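Local coordinates for protein botulinum neurotoxin type C1 (PDB 3R4S) that enters cells by a route that depends on binding two ganglioside molecules, probably through the C-terminal receptor-binding part of its heavy chain, at residues 254-257 with 258-261; 245-248 with 249-252. All coordinates share one frame; numbering follows the deposited sequence.

Interaction 1: residues 254-257 with 258-261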
# COMPACT_ATOMS: atom_id res chain seq x y z
N MET A 254 -13.30 4.73 -6.42
CA MET A 254 -13.53 4.80 -4.99
C MET A 254 -14.17 3.50 -4.56
O MET A 254 -15.18 3.08 -5.14
CB MET A 254 -14.44 5.99 -4.69
CG MET A 254 -14.69 6.26 -3.22
SD MET A 254 -15.56 7.83 -2.98
CE MET A 254 -15.94 7.73 -1.23
N VAL A 255 -13.60 2.86 -3.54
CA VAL A 255 -14.11 1.57 -3.08
C VAL A 255 -14.30 1.56 -1.57
O VAL A 255 -13.61 2.26 -0.82
CB VAL A 255 -13.18 0.41 -3.46
CG1 VAL A 255 -13.13 0.24 -4.97
CG2 VAL A 255 -11.77 0.66 -2.91
N ASN A 256 -15.26 0.77 -1.13
CA ASN A 256 -15.45 0.55 0.29
C ASN A 256 -14.72 -0.73 0.65
O ASN A 256 -14.88 -1.75 -0.03
CB ASN A 256 -16.93 0.42 0.63
CG ASN A 256 -17.18 0.44 2.11
OD1 ASN A 256 -17.12 -0.59 2.77
ND2 ASN A 256 -17.45 1.62 2.64
N ILE A 257 -13.90 -0.67 1.70
CA ILE A 257 -13.08 -1.82 2.11
C ILE A 257 -13.93 -3.07 2.39
O ILE A 257 -13.49 -4.20 2.15
CB ILE A 257 -12.18 -1.47 3.32
CG1 ILE A 257 -11.20 -0.35 2.95
CG2 ILE A 257 -11.42 -2.71 3.82
CD1 ILE A 257 -10.44 -0.59 1.65
N ASP A 258 -15.14 -2.87 2.89
CA ASP A 258 -16.06 -3.99 3.12
C ASP A 258 -16.68 -4.55 1.84
O ASP A 258 -17.32 -5.60 1.87
CB ASP A 258 -17.19 -3.57 4.07
CG ASP A 258 -16.82 -3.74 5.53
OD1 ASP A 258 -15.72 -4.27 5.80
OD2 ASP A 258 -17.62 -3.34 6.41
N TYR A 259 -16.48 -3.86 0.71
CA TYR A 259 -17.12 -4.25 -0.54
C TYR A 259 -16.21 -4.06 -1.74
O TYR A 259 -16.57 -3.36 -2.69
CB TYR A 259 -18.41 -3.45 -0.75
CG TYR A 259 -19.51 -3.85 0.21
CD1 TYR A 259 -20.36 -4.91 -0.08
CD2 TYR A 259 -19.69 -3.17 1.41
CE1 TYR A 259 -21.37 -5.29 0.79
CE2 TYR A 259 -20.71 -3.54 2.29
CZ TYR A 259 -21.55 -4.60 1.97
OH TYR A 259 -22.55 -4.98 2.84
N LEU A 260 -15.05 -4.70 -1.70
CA LEU A 260 -14.04 -4.51 -2.74
C LEU A 260 -14.51 -5.09 -4.06
O LEU A 260 -14.05 -4.67 -5.12
CB LEU A 260 -12.70 -5.15 -2.33
CG LEU A 260 -12.04 -4.47 -1.11
CD1 LEU A 260 -10.76 -5.18 -0.72
CD2 LEU A 260 -11.76 -3.02 -1.42
N ASN A 261 -15.42 -6.05 -4.00
CA ASN A 261 -15.96 -6.66 -5.22
C ASN A 261 -17.10 -5.84 -5.84
O ASN A 261 -17.78 -6.31 -6.75
CB ASN A 261 -16.41 -8.10 -4.97
CG ASN A 261 -17.65 -8.19 -4.10
OD1 ASN A 261 -18.03 -7.22 -3.44
ND2 ASN A 261 -18.29 -9.36 -4.08
O HOH W 1 -16.85 -0.64 -2.86
O HOH W 2 -14.29 -6.55 0.59

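Interaction 2: residues 245-248 with 249-252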
# COMPACT_ATOMS: atom_id res chain seq x y z
N ASP A 245 1.03 8.48 -2.68
CA ASP A 245 0.35 9.67 -2.18
C ASP A 245 -0.97 9.91 -2.91
O ASP A 245 -1.02 9.97 -4.13
CB ASP A 245 1.23 10.92 -2.33
CG ASP A 245 2.43 10.91 -1.40
OD1 ASP A 245 2.50 10.03 -0.51
OD2 ASP A 245 3.31 11.78 -1.57
N LEU A 246 -2.04 10.08 -2.13
CA LEU A 246 -3.34 10.46 -2.70
C LEU A 246 -3.30 11.90 -3.24
O LEU A 246 -2.74 12.80 -2.60
CB LEU A 246 -4.44 10.32 -1.65
CG LEU A 246 -5.86 10.36 -2.22
CD1 LEU A 246 -6.11 9.12 -3.10
CD2 LEU A 246 -6.89 10.44 -1.07
N ARG A 247 -3.89 12.11 -4.42
CA ARG A 247 -3.82 13.39 -5.13
C ARG A 247 -5.18 14.01 -5.41
O ARG A 247 -6.15 13.29 -5.70
CB ARG A 247 -3.10 13.19 -6.47
CG ARG A 247 -1.65 12.75 -6.34
CD ARG A 247 -0.78 13.92 -5.92
NE ARG A 247 0.64 13.56 -5.92
CZ ARG A 247 1.63 14.44 -5.87
NH1 ARG A 247 1.36 15.75 -5.82
NH2 ARG A 247 2.89 14.03 -5.87
N TYR A 248 -5.25 15.33 -5.34
CA TYR A 248 -6.39 16.09 -5.85
C TYR A 248 -6.34 16.13 -7.37
O TYR A 248 -5.27 15.96 -7.96
CB TYR A 248 -6.38 17.53 -5.31
CG TYR A 248 -6.62 17.64 -3.83
CD1 TYR A 248 -7.89 17.44 -3.29
CD2 TYR A 248 -5.58 17.93 -2.96
CE1 TYR A 248 -8.12 17.54 -1.94
CE2 TYR A 248 -5.79 18.03 -1.59
CZ TYR A 248 -7.07 17.83 -1.08
OH TYR A 248 -7.30 17.92 0.28
N ASN A 249 -7.49 16.35 -8.00
CA ASN A 249 -7.56 16.53 -9.45
C ASN A 249 -7.11 15.31 -10.24
O ASN A 249 -6.56 15.44 -11.33
CB ASN A 249 -6.74 17.74 -9.89
CG ASN A 249 -7.09 19.00 -9.12
OD1 ASN A 249 -8.21 19.17 -8.66
ND2 ASN A 249 -6.11 19.88 -8.98
N LYS A 250 -7.35 14.13 -9.69
CA LYS A 250 -6.92 12.91 -10.34
C LYS A 250 -8.01 11.87 -10.20
O LYS A 250 -8.61 11.73 -9.13
CB LYS A 250 -5.60 12.43 -9.74
CG LYS A 250 -5.15 11.03 -10.16
CD LYS A 250 -3.80 10.68 -9.53
CE LYS A 250 -3.37 9.24 -9.87
NZ LYS A 250 -3.10 9.06 -11.33
N GLU A 251 -8.30 11.17 -11.29
CA GLU A 251 -9.35 10.17 -11.32
C GLU A 251 -9.05 8.96 -10.45
O GLU A 251 -7.98 8.38 -10.57
CB GLU A 251 -9.58 9.69 -12.75
CG GLU A 251 -10.18 10.72 -13.68
CD GLU A 251 -10.58 10.12 -15.02
OE1 GLU A 251 -9.80 9.33 -15.60
OE2 GLU A 251 -11.70 10.43 -15.49
N TYR A 252 -10.01 8.58 -9.61
CA TYR A 252 -9.88 7.33 -8.85
C TYR A 252 -11.13 6.48 -8.95
O TYR A 252 -12.24 7.00 -9.15
CB TYR A 252 -9.62 7.61 -7.36
CG TYR A 252 -8.27 8.23 -7.06
CD1 TYR A 252 -7.11 7.45 -7.04
CD2 TYR A 252 -8.16 9.58 -6.77
CE1 TYR A 252 -5.85 8.02 -6.75
CE2 TYR A 252 -6.92 10.16 -6.49
CZ TYR A 252 -5.77 9.37 -6.47
OH TYR A 252 -4.56 9.96 -6.19
O HOH W 3 -2.37 8.49 -6.13
O HOH W 4 -8.37 13.35 -7.09

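Interaction 1: residues 254-257 with 258-261
Asn256 and Tyr259 close a type I beta turn in the C-terminal receptor-binding region, which belongs to the beta-trefoil family. Strand 251-256 ends here, and the chain bends before strand 262-267. The turn bond runs from Tyr259 N to Asn256 O (2.7 Å, 154° at the hydrogen). Inside it lies an Asx turn: Asn256 OD1 accepts Asp258 N at 3.0 Å, a more bent bond with the N-H tilted from the amide plane. With CG anti to the backbone N (chi1 -170°), the amide swings over the bend, and its oxygen also meets the edge of the Tyr259 ring near its plane. Asparagine suits this place because its two ends do different work: while OD1 accepts a backbone N-H within the bend, ND2 donates to Ser421 O, tying the turn to the chain just ahead of strand 424-428. Asn256 is buried, and its OD1, O, N and ND2 find Asp258 N, Tyr259 N, a water and Ser421 O respectively.

Two waters complete the backbone pairing. One accepts from Asn256 N at 2.7 Å and lies 2.7 Å from Tyr259 O, bridging the two. The second receives Leu260 N at 3.0 Å and donates to Ile257 O, carrying the link between residues three apart. Ile257 also pairs through its backbone with His423, and Leu260 O accepts the NE of Arg276.

The apolar part of the contact is made by Leu260. It runs alongside Ile257, whereas Val255 crosses it at a slant. One methyl serves both neighbours: Leu260 CD2 is 4.0 Å from Val255 CG2 and 4.1 Å from Ile257 CD1.

Interaction 2: residues 245-248 with 249-252
Tyr252 reaches back across the bend so that its hydroxyl meets the backbone of Arg247, joining the start of strand 251-256 to the loop that precedes it in the trefoil region. Tyr252 OH accepts Arg247 N at 2.9 Å (149° at the hydrogen) and donates to a water at 2.6 Å, which in turn donates to Asp245 O. Leu246, its CG anti to the backbone N (chi1 -166°), sets CD1 over one face, 3.8 Å from the centroid of the Tyr252 ring, a CH-pi contact displaced toward the phenol end. Arg247 O approaches the rim near the ring plane, 3.3 Å from Tyr252 CE2.

Tyr248 and Asn249 form the corner of a beta turn, residues 247-250, close to type II. Tyr248 CB lies against Asn249 N (3.1 Å). Asn249 takes a left-handed backbone conformation (phi 63°), which asparagine tolerates better than most residues. Rather than bonding directly, Arg247 O and Lys250 N are bridged by a water, 2.6 Å from the former and 2.9 Å from the latter. Both corner side chains find polar partners beyond the turn, Tyr248 OH in Asp306 OD2 and Asn249 OD1 in Lys291 NZ, a residue of one sialic acid pocket.

With the Tyr252 hydroxyl used as both acceptor and donor, and a methyl over the ring face as well, rotation of the ring is probably restricted at both its polar end and its face.

Overall arrangement
The two bends flank strand 251-256: interaction 2 leads into it and interaction 1 leads out, their segments nearly consecutive along the chain and their centres about 17 Å apart. Apart from closeness in sequence they do not touch, but strand 424-428 packs against side chains of both. Of the two, interaction 2 is the one that approaches a sugar: the side chain of Asn249 is about 7 Å from the bound N-acetyl-alpha-neuraminic acid and bonds to Lys291, which lines that pocket. Interaction 1 is related to the other pocket through the chain alone, handing it to strand 262-267, whose Tyr265, Ala266 and Asn267 help line the N-acetyl-beta-neuraminic acid site.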